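RNA-binding protein HI_1333 (Haemophilus influenzae, PDB 1JO0) probably binds RNA through its single CRM (CRS1/YhbY) domain, although its precise cellular role is not established. Local coordinates at residues N64-V67 / R68-A72; I37-A40 / L41-E45; T2-T5 / K6-Q9. All coordinates share one frame; numbering follows the deposited sequence.

Contacts 1 and 2 sit at the C-terminal ends of helices 56-70 and 31-44, and contact 3 at the N-terminus of helix 5-15. The first two have centres about 13 Å apart and touch directly: Thr70 CB meets Leu41 CD1 at 3.7 Å, and Ile66 CD1 meets Ile37 CD1 at 3.8 Å. Contact 3 stands apart, its centre about 17 Å from that of contact 1 and about 19 Å from that of contact 2, with nearest atoms about 6 and 8 Å away. Arg86 connects the first pair, reaching Thr70 O in one and Glu38 in the other. Glycerol, probably from crystallisation, lies near Asn64 and His44; neither position can be taken as evidence of an RNA site.

Contact 1: residues N64-V67 / R68-A72; sequences NAIV and RETKA
Thr70 meets Ile66 one helical turn back, and both its backbone and its side chain bind the same carbonyl. Thr70 N donates to Ile66 O at 2.9 Å, nearly in line with the C=O bond, whereas Thr70 OG1 donates to Ile66 O at 2.7 Å from 44° out of the carbonyl plane. The two donors therefore approach one oxygen from different directions. A chi1 of 68° sets OG1 between its own backbone N and carbonyl carbon, which turns the hydroxyl back along the helix. As an acceptor, the same OG1 takes Ala72 N at 3.1 Å, forming an ST turn; donating and accepting together fix the rotation of the hydroxyl.

Ordinary helical bonds run alongside, from Arg68 N to Asn64 O and from Glu69 N to Ala65 O. The last, Lys71 N to Val67 O, is more bent (142° at the hydrogen), and Lys71 then leaves the helix with positive phi. Its side chain, bent at chi2 and chi4, curls back, and NZ donates to Arg68 O at 2.9 Å in the carbonyl plane and, weakly, to Glu69 O. A cationic group thus meets carbonyls at the helix C-terminus.

The remaining approaches are van der Waals contacts of methyl groups with oxygen atoms. Ile66 CG2 runs alongside the threonine hydroxyl, 3.9 Å from Thr70 OG1, and Val67 CG1 comes within 3.7 Å of Ala72 O.

In the fold, Ile66 and Thr70 face helix 31-44, Ile66 also touches Leu82 and Leu84 of strand 81-85, and the turn at Lys71 leads into strand 73-78.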
ATOM      1  N   ASN A  64      -5.325  -8.691  -2.336  1.00 15.56           N
ATOM      2  CA  ASN A  64      -6.571  -8.938  -1.621  1.00 15.90           C
ATOM      3  C   ASN A  64      -6.325  -9.206  -0.150  1.00 16.94           C
ATOM      4  O   ASN A  64      -7.095  -8.747   0.705  1.00 18.61           O
ATOM      5  CB  ASN A  64      -7.313 -10.108  -2.271  1.00 16.87           C
ATOM      6  CG  ASN A  64      -7.885  -9.769  -3.630  1.00 18.58           C
ATOM      7  OD1 ASN A  64      -7.834  -8.630  -4.051  1.00 18.83           O
ATOM      8  ND2 ASN A  64      -8.427 -10.782  -4.317  1.00 18.66           N
ATOM      9  N   ALA A  65      -5.274  -9.964   0.140  1.00 16.33           N
ATOM     10  CA  ALA A  65      -4.976 -10.292   1.526  1.00 17.66           C
ATOM     11  C   ALA A  65      -4.541  -9.046   2.308  1.00 16.86           C
ATOM     12  O   ALA A  65      -4.910  -8.845   3.461  1.00 19.17           O
ATOM     13  CB  ALA A  65      -3.890 -11.336   1.612  1.00 19.00           C
ATOM     14  N   ILE A  66      -3.693  -8.229   1.700  1.00 16.76           N
ATOM     15  CA  ILE A  66      -3.208  -7.003   2.348  1.00 16.50           C
ATOM     16  C   ILE A  66      -4.418  -6.129   2.670  1.00 17.19           C
ATOM     17  O   ILE A  66      -4.562  -5.616   3.770  1.00 18.68           O
ATOM     18  CB  ILE A  66      -2.150  -6.253   1.524  1.00 16.79           C
ATOM     19  CG1 ILE A  66      -0.868  -7.070   1.340  1.00 18.06           C
ATOM     20  CG2 ILE A  66      -1.892  -4.865   2.101  1.00 18.92           C
ATOM     21  CD1 ILE A  66       0.113  -6.546   0.358  1.00 19.40           C
ATOM     22  N   VAL A  67      -5.301  -5.884   1.699  1.00 17.35           N
ATOM     23  CA  VAL A  67      -6.436  -5.003   1.948  1.00 18.80           C
ATOM     24  C   VAL A  67      -7.314  -5.605   3.016  1.00 20.35           C
ATOM     25  O   VAL A  67      -7.823  -4.907   3.898  1.00 21.11           O
ATOM     26  CB  VAL A  67      -7.188  -4.772   0.623  1.00 20.12           C
ATOM     27  CG1 VAL A  67      -8.529  -4.144   0.862  1.00 26.52           C
ATOM     28  CG2 VAL A  67      -6.312  -3.907  -0.310  1.00 22.82           C
ATOM     29  N   ARG A  68      -7.571  -6.906   3.007  1.00 20.14           N
ATOM     30  CA  ARG A  68      -8.424  -7.521   4.008  1.00 23.00           C
ATOM     31  C   ARG A  68      -7.862  -7.331   5.400  1.00 21.09           C
ATOM     32  O   ARG A  68      -8.564  -6.982   6.321  1.00 24.95           O
ATOM     33  CB  ARG A  68      -8.543  -9.027   3.747  0.55 24.79           C
ATOM     34  CG  ARG A  68      -9.500  -9.716   4.710  0.55 24.26           C
ATOM     35  CD  ARG A  68      -9.723 -11.178   4.362  0.55 22.80           C
ATOM     36  NE  ARG A  68     -10.471 -11.871   5.411  0.55 22.45           N
ATOM     37  CZ  ARG A  68     -10.053 -12.780   6.261  0.55 25.39           C
ATOM     38  NH1 ARG A  68      -8.810 -13.237   6.285  0.55 35.97           N
ATOM     39  NH2 ARG A  68     -10.914 -13.279   7.137  0.55 32.34           N
ATOM     40  N   GLU A  69      -6.576  -7.597   5.570  1.00 19.64           N
ATOM     41  CA  GLU A  69      -5.961  -7.559   6.899  1.00 20.80           C
ATOM     42  C   GLU A  69      -5.761  -6.150   7.436  1.00 18.83           C
ATOM     43  O   GLU A  69      -5.931  -5.943   8.656  1.00 24.89           O
ATOM     44  CB  GLU A  69      -4.583  -8.227   6.798  1.00 24.59           C
ATOM     45  CG  GLU A  69      -4.645  -9.704   6.412  1.00 33.61           C
ATOM     46  CD  GLU A  69      -4.929 -10.508   7.667  1.00 43.44           C
ATOM     47  OE1 GLU A  69      -5.480  -9.995   8.650  1.00 57.62           O
ATOM     48  OE2 GLU A  69      -4.619 -11.696   7.573  1.00 41.94           O
ATOM     49  N   THR A  70      -5.407  -5.243   6.548  1.00 16.97           N
ATOM     50  CA  THR A  70      -4.995  -3.906   6.989  1.00 16.38           C
ATOM     51  C   THR A  70      -6.081  -2.840   6.851  1.00 16.82           C
ATOM     52  O   THR A  70      -5.983  -1.783   7.478  1.00 18.15           O
ATOM     53  CB  THR A  70      -3.792  -3.380   6.202  1.00 17.23           C
ATOM     54  OG1 THR A  70      -4.154  -3.119   4.825  1.00 16.56           O
ATOM     55  CG2 THR A  70      -2.573  -4.293   6.250  1.00 18.89           C
ATOM     56  N   LYS A  71      -7.090  -3.078   6.015  1.00 17.51           N
ATOM     57  CA  LYS A  71      -8.119  -2.089   5.697  1.00 18.52           C
ATOM     58  C   LYS A  71      -7.584  -0.856   4.995  1.00 18.50           C
ATOM     59  O   LYS A  71      -8.262   0.180   4.922  1.00 21.80           O
ATOM     60  CB  LYS A  71      -8.916  -1.694   6.943  1.00 22.50           C
ATOM     61  CG  LYS A  71      -9.233  -2.874   7.825  1.00 31.86           C
ATOM     62  CD  LYS A  71      -9.861  -4.055   7.147  1.00 37.87           C
ATOM     63  CE  LYS A  71     -10.285  -5.018   8.258  1.00 40.73           C
ATOM     64  NZ  LYS A  71      -9.152  -5.754   8.903  1.00 51.66           N
ATOM     65  N   ALA A  72      -6.367  -0.958   4.427  1.00 17.72           N
ATOM     66  CA  ALA A  72      -5.843   0.091   3.588  1.00 16.95           C
ATOM     67  C   ALA A  72      -6.597   0.164   2.263  1.00 16.88           C
ATOM     68  O   ALA A  72      -7.136  -0.854   1.790  1.00 18.92           O
ATOM     69  CB  ALA A  72      -4.353  -0.101   3.326  1.00 17.28           C
TER

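Contact 2: residues I37-A40 / L41-E45; sequences IENA and LNHHE
Leu41 packs beside Ile37 on the inner side of helix 31-44, while polar residues meet along its outer side. On the inner side the two apolar chains run alongside each other, with Ile37 CG2 and Leu41 CD1 4.2 Å apart. Leu41 N donates to Ile37 O at 2.9 Å with an almost straight N-H...O angle of 172°, and Leu41 CG lies 3.4 Å from that oxygen. Both side chains, with the buried Ala40, touch Ile47 of strand 46-51.

Glu38 stands on the border between the two sides: it touches Thr70 of helix 56-70, and its OE2 takes a hydrogen bond from a water at 2.8 Å and forms a salt bridge with Arg86, which would be expected to stabilise its negative charge. The outer side, with Asn39, Asn42 and His43, is looser and hydrated. With chi1 near 180°, the Asn39 amide swings away from its own N-H toward His43. There Asn39 OD1 stands at the imidazole edge, near the ring plane and 3.2 Å from His43 CD2, while amide and ring planes are 76° apart. A second water donates to Asn39 OD1; links from either water to Asn42 ND2 are doubtful.

At the end of the helix His44 N donates to Ala40 O at 2.8 Å, and His44 CD2 lies 3.4 Å from this carbonyl oxygen. Glu45 then breaks the helix with positive phi, and its carboxylate accepts from backbone N atoms of Ser88, Lys92 and Ile93. This amphipathic helix, closed by a residue of positive phi, is the crossover of the beta-alpha-beta unit formed with strands 22-24 and 46-51.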
ATOM      1  N   ILE A  37       4.128  -4.229   6.888  1.00 17.43           N
ATOM      2  CA  ILE A  37       3.141  -3.373   6.208  1.00 15.91           C
ATOM      3  C   ILE A  37       2.348  -2.614   7.246  1.00 16.77           C
ATOM      4  O   ILE A  37       2.121  -1.396   7.085  1.00 17.86           O
ATOM      5  CB  ILE A  37       2.263  -4.203   5.264  1.00 15.90           C
ATOM      6  CG1 ILE A  37       3.112  -4.768   4.106  1.00 17.72           C
ATOM      7  CG2 ILE A  37       1.127  -3.385   4.717  1.00 17.30           C
ATOM      8  CD1 ILE A  37       2.387  -5.813   3.269  1.00 20.03           C
ATOM      9  N   GLU A  38       1.914  -3.243   8.302  1.00 18.30           N
ATOM     10  CA  GLU A  38       1.207  -2.510   9.360  1.00 18.64           C
ATOM     11  C   GLU A  38       2.037  -1.377   9.948  1.00 18.71           C
ATOM     12  O   GLU A  38       1.556  -0.287  10.141  1.00 19.17           O
ATOM     13  CB  GLU A  38       0.881  -3.449  10.513  1.00 20.37           C
ATOM     14  CG  GLU A  38      -0.397  -4.165  10.328  1.00 26.49           C
ATOM     15  CD  GLU A  38      -1.643  -3.278  10.447  1.00 28.51           C
ATOM     16  OE1 GLU A  38      -2.624  -3.643   9.795  1.00 28.99           O
ATOM     17  OE2 GLU A  38      -1.679  -2.264  11.168  1.00 27.12           O
ATOM     18  N   ASN A  39       3.302  -1.669  10.228  1.00 18.74           N
ATOM     19  CA  ASN A  39       4.216  -0.704  10.790  1.00 19.40           C
ATOM     20  C   ASN A  39       4.322   0.486   9.855  1.00 18.86           C
ATOM     21  O   ASN A  39       4.312   1.649  10.229  1.00 19.78           O
ATOM     22  CB  ASN A  39       5.561  -1.359  11.046  1.00 22.08           C
ATOM     23  CG  ASN A  39       6.549  -0.381  11.654  1.00 22.10           C
ATOM     24  OD1 ASN A  39       6.337   0.191  12.726  1.00 23.38           O
ATOM     25  ND2 ASN A  39       7.660  -0.197  10.966  1.00 27.57           N
ATOM     26  N   ALA A  40       4.509   0.202   8.574  1.00 17.58           N
ATOM     27  CA  ALA A  40       4.683   1.226   7.559  1.00 16.83           C
ATOM     28  C   ALA A  40       3.440   2.090   7.397  1.00 15.31           C
ATOM     29  O   ALA A  40       3.494   3.312   7.318  1.00 16.63           O
ATOM     30  CB  ALA A  40       5.081   0.549   6.251  1.00 18.75           C
ATOM     31  N   LEU A  41       2.257   1.487   7.371  1.00 15.12           N
ATOM     32  CA  LEU A  41       1.016   2.219   7.360  1.00 14.93           C
ATOM     33  C   LEU A  41       0.901   3.132   8.564  1.00 16.42           C
ATOM     34  O   LEU A  41       0.503   4.293   8.456  1.00 16.53           O
ATOM     35  CB  LEU A  41      -0.202   1.319   7.295  1.00 15.31           C
ATOM     36  CG  LEU A  41      -0.439   0.581   5.979  1.00 14.50           C
ATOM     37  CD1 LEU A  41      -1.525  -0.487   6.174  1.00 17.42           C
ATOM     38  CD2 LEU A  41      -0.816   1.499   4.837  1.00 15.33           C
ATOM     39  N   ASN A  42       1.229   2.622   9.735  1.00 17.18           N
ATOM     40  CA  ASN A  42       1.143   3.387  10.962  1.00 17.51           C
ATOM     41  C   ASN A  42       2.009   4.635  10.930  1.00 18.31           C
ATOM     42  O   ASN A  42       1.520   5.707  11.303  1.00 22.17           O
ATOM     43  CB  ASN A  42       1.541   2.543  12.164  0.65 19.10           C
ATOM     44  CG  ASN A  42       0.383   1.651  12.581  0.65 19.49           C
ATOM     45  OD1 ASN A  42      -0.767   1.891  12.210  0.65 22.17           O
ATOM     46  ND2 ASN A  42       0.832   0.673  13.338  0.65 23.20           N
ATOM     47  N   HIS A  43       3.277   4.464  10.506  1.00 17.71           N
ATOM     48  CA  HIS A  43       4.164   5.624  10.517  1.00 18.19           C
ATOM     49  C   HIS A  43       3.943   6.542   9.329  1.00 18.11           C
ATOM     50  O   HIS A  43       4.057   7.760   9.469  1.00 18.69           O
ATOM     51  CB  HIS A  43       5.630   5.194  10.544  1.00 21.01           C
ATOM     52  CG  HIS A  43       5.973   4.584  11.881  1.00 26.87           C
ATOM     53  ND1 HIS A  43       6.004   5.328  13.013  1.00 30.91           N
ATOM     54  CD2 HIS A  43       6.198   3.303  12.234  1.00 27.97           C
ATOM     55  CE1 HIS A  43       6.297   4.554  14.037  1.00 33.65           C
ATOM     56  NE2 HIS A  43       6.423   3.305  13.593  1.00 28.98           N
ATOM     57  N   HIS A  44       3.659   5.965   8.143  1.00 16.52           N
ATOM     58  CA  HIS A  44       3.723   6.763   6.930  1.00 15.63           C
ATOM     59  C   HIS A  44       2.368   7.101   6.299  1.00 14.79           C
ATOM     60  O   HIS A  44       2.340   8.067   5.517  1.00 16.03           O
ATOM     61  CB  HIS A  44       4.542   6.033   5.848  1.00 16.10           C
ATOM     62  CG  HIS A  44       5.937   5.797   6.318  1.00 20.78           C
ATOM     63  ND1 HIS A  44       6.828   6.828   6.482  1.00 23.05           N
ATOM     64  CD2 HIS A  44       6.582   4.651   6.623  1.00 26.58           C
ATOM     65  CE1 HIS A  44       8.002   6.334   6.885  1.00 28.20           C
ATOM     66  NE2 HIS A  44       7.872   5.014   6.970  1.00 28.77           N
ATOM     67  N   GLU A  45       1.345   6.325   6.569  1.00 15.56           N
ATOM     68  CA  GLU A  45      -0.014   6.437   6.002  1.00 14.51           C
ATOM     69  C   GLU A  45      -0.022   6.012   4.536  1.00 14.24           C
ATOM     70  O   GLU A  45      -0.794   5.102   4.173  1.00 15.20           O
ATOM     71  CB  GLU A  45      -0.590   7.861   6.151  1.00 16.19           C
ATOM     72  CG  GLU A  45      -0.806   8.266   7.589  1.00 20.96           C
ATOM     73  CD  GLU A  45      -1.424   9.663   7.628  1.00 23.13           C
ATOM     74  OE1 GLU A  45      -0.803  10.596   7.097  1.00 22.55           O
ATOM     75  OE2 GLU A  45      -2.541   9.834   8.167  1.00 35.69           O
TER
HETATM   76  O   HOH W   1      -0.616  -1.304  13.544  1.00 41.64           O
HETATM   77  O   HOH W   2       4.078   0.470  14.300  1.00 26.68           O

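Contact 3: residues T2-T5 / K6-Q9; sequences TLST and KQKQ
The backbone runs extended through Leu3 and Ser4 and turns helical at Thr5, bringing the CA atoms of Ser4 and Gln7 to 5.1 Å. Across this turn Ser4 and Gln7 exchange bonds, each side chain accepting from the other's backbone. Ser4 OG accepts from Gln7 N at 3.0 Å with an N-H...O angle of 163°; in return Gln7 OE1 accepts from Ser4 N at 3.0 Å, and that bond is straighter still at 171°. Ser4 reaches its donor because chi1 of 71° places OG between the backbone N and the carbonyl carbon, over the start of the helix. Gln7 works from the other end: its chain is extended beyond CG and carries the amide back past the serine, with Gln7 CG 3.2 Å from Ser4 OG. The donor Ser4 N lies somewhat off the plane of the amide carbonyl.

A water also donates to Gln7 OE1 at 2.8 Å and to Thr2 O, so this amide oxygen receives two hydrogens and is tied to the strand-like lead-in. Gln7 NE2 donates to Pro96 O, and the two ends of the amide together settle its orientation. Leu3 crosses the glutamine obliquely, its CD2 lying 4.0 Å from Gln7 OE1, and packs on Ala73 and Val75 of strand 73-78.

Regular i to i-4 helical bonding begins at once, with Lys8 N bonded to Ser4 O at 2.9 Å and Gln9 N to Thr5 O. The reciprocal pair is a capping box, with Ser4 as N-cap and Gln7 supplying the returning acceptor; it satisfies Gln7 N in the first turn of helix 5-15, where N-H groups precede the regular i to i-4 bonding.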
ATOM      1  N   THR A   2     -12.070   4.196   2.127  1.00 26.05           N
ATOM      2  CA  THR A   2     -12.701   4.524   0.860  1.00 26.67           C
ATOM      3  C   THR A   2     -12.274   5.936   0.497  1.00 26.09           C
ATOM      4  O   THR A   2     -12.548   6.866   1.252  1.00 29.86           O
ATOM      5  CB  THR A   2     -14.225   4.379   0.951  1.00 33.10           C
ATOM      6  OG1 THR A   2     -14.526   2.995   1.231  1.00 40.99           O
ATOM      7  CG2 THR A   2     -14.827   4.800  -0.369  1.00 41.91           C
ATOM      8  N   LEU A   3     -11.593   6.047  -0.642  1.00 23.54           N
ATOM      9  CA  LEU A   3     -11.054   7.289  -1.144  1.00 22.76           C
ATOM     10  C   LEU A   3     -11.864   7.776  -2.344  1.00 24.10           C
ATOM     11  O   LEU A   3     -12.257   6.997  -3.214  1.00 27.23           O
ATOM     12  CB  LEU A   3      -9.634   7.086  -1.583  1.00 21.80           C
ATOM     13  CG  LEU A   3      -8.634   6.688  -0.511  1.00 19.78           C
ATOM     14  CD1 LEU A   3      -7.272   6.411  -1.079  1.00 24.28           C
ATOM     15  CD2 LEU A   3      -8.524   7.800   0.553  1.00 24.45           C
ATOM     16  N   SER A   4     -12.092   9.074  -2.410  1.00 23.85           N
ATOM     17  CA  SER A   4     -12.697   9.659  -3.586  1.00 26.56           C
ATOM     18  C   SER A   4     -11.699   9.563  -4.756  1.00 25.07           C
ATOM     19  O   SER A   4     -10.508   9.372  -4.524  1.00 23.61           O
ATOM     20  CB  SER A   4     -13.026  11.142  -3.389  1.00 28.33           C
ATOM     21  OG  SER A   4     -11.848  11.938  -3.354  1.00 26.82           O
ATOM     22  N   THR A   5     -12.186   9.762  -5.955  1.00 28.60           N
ATOM     23  CA  THR A   5     -11.307   9.810  -7.120  1.00 28.10           C
ATOM     24  C   THR A   5     -10.201  10.838  -7.000  1.00 24.62           C
ATOM     25  O   THR A   5      -9.027  10.585  -7.264  1.00 23.91           O
ATOM     26  CB  THR A   5     -12.197  10.143  -8.348  1.00 31.42           C
ATOM     27  OG1 THR A   5     -13.241   9.171  -8.405  1.00 35.74           O
ATOM     28  CG2 THR A   5     -11.293  10.081  -9.556  1.00 39.09           C
ATOM     29  N   LYS A   6     -10.516  12.027  -6.523  1.00 23.28           N
ATOM     30  CA  LYS A   6      -9.560  13.114  -6.359  1.00 21.69           C
ATOM     31  C   LYS A   6      -8.567  12.794  -5.247  1.00 21.44           C
ATOM     32  O   LYS A   6      -7.380  13.120  -5.425  1.00 21.72           O
ATOM     33  CB  LYS A   6     -10.265  14.420  -6.009  0.73 23.09           C
ATOM     34  CG  LYS A   6     -10.935  15.034  -7.232  0.73 22.49           C
ATOM     35  CD  LYS A   6     -11.923  16.122  -6.788  0.73 24.68           C
ATOM     36  CE  LYS A   6     -12.316  16.945  -8.007  0.73 26.98           C
ATOM     37  NZ  LYS A   6     -13.304  17.970  -7.586  0.73 33.80           N
ATOM     38  N   GLN A   7      -9.000  12.193  -4.155  1.00 20.96           N
ATOM     39  CA  GLN A   7      -8.061  11.804  -3.096  1.00 21.55           C
ATOM     40  C   GLN A   7      -7.060  10.760  -3.542  1.00 20.91           C
ATOM     41  O   GLN A   7      -5.872  10.805  -3.266  1.00 19.90           O
ATOM     42  CB  GLN A   7      -8.866  11.279  -1.896  1.00 22.46           C
ATOM     43  CG  GLN A   7      -9.546  12.413  -1.157  1.00 23.12           C
ATOM     44  CD  GLN A   7     -10.543  11.922  -0.135  1.00 23.73           C
ATOM     45  OE1 GLN A   7     -11.050  10.799  -0.228  1.00 26.75           O
ATOM     46  NE2 GLN A   7     -10.851  12.739   0.854  1.00 33.37           N
ATOM     47  N   LYS A   8      -7.601   9.784  -4.272  1.00 20.65           N
ATOM     48  CA  LYS A   8      -6.737   8.732  -4.793  1.00 20.85           C
ATOM     49  C   LYS A   8      -5.687   9.305  -5.731  1.00 19.97           C
ATOM     50  O   LYS A   8      -4.504   8.951  -5.691  1.00 19.86           O
ATOM     51  CB  LYS A   8      -7.663   7.702  -5.459  1.00 23.33           C
ATOM     52  CG  LYS A   8      -7.085   6.392  -5.769  1.00 29.84           C
ATOM     53  CD  LYS A   8      -8.099   5.302  -6.122  1.00 35.36           C
ATOM     54  CE  LYS A   8      -7.494   3.985  -6.499  1.00 41.06           C
ATOM     55  NZ  LYS A   8      -8.143   3.085  -7.485  1.00 54.82           N
ATOM     56  N   GLN A   9      -6.109  10.240  -6.599  1.00 19.51           N
ATOM     57  CA  GLN A   9      -5.165  10.821  -7.534  1.00 20.28           C
ATOM     58  C   GLN A   9      -4.130  11.656  -6.811  1.00 18.71           C
ATOM     59  O   GLN A   9      -2.950  11.641  -7.152  1.00 19.62           O
ATOM     60  CB  GLN A   9      -5.909  11.696  -8.533  1.00 22.80           C
ATOM     61  CG  GLN A   9      -5.025  12.551  -9.423  1.00 25.16           C
ATOM     62  CD  GLN A   9      -4.111  11.605 -10.184  1.00 26.06           C
ATOM     63  OE1 GLN A   9      -4.574  10.562 -10.689  1.00 30.22           O
ATOM     64  NE2 GLN A   9      -2.832  11.936 -10.190  1.00 32.78           N
TER
HETATM   65  O   HOH W   3     -13.149   9.645   1.129  1.00 32.06           O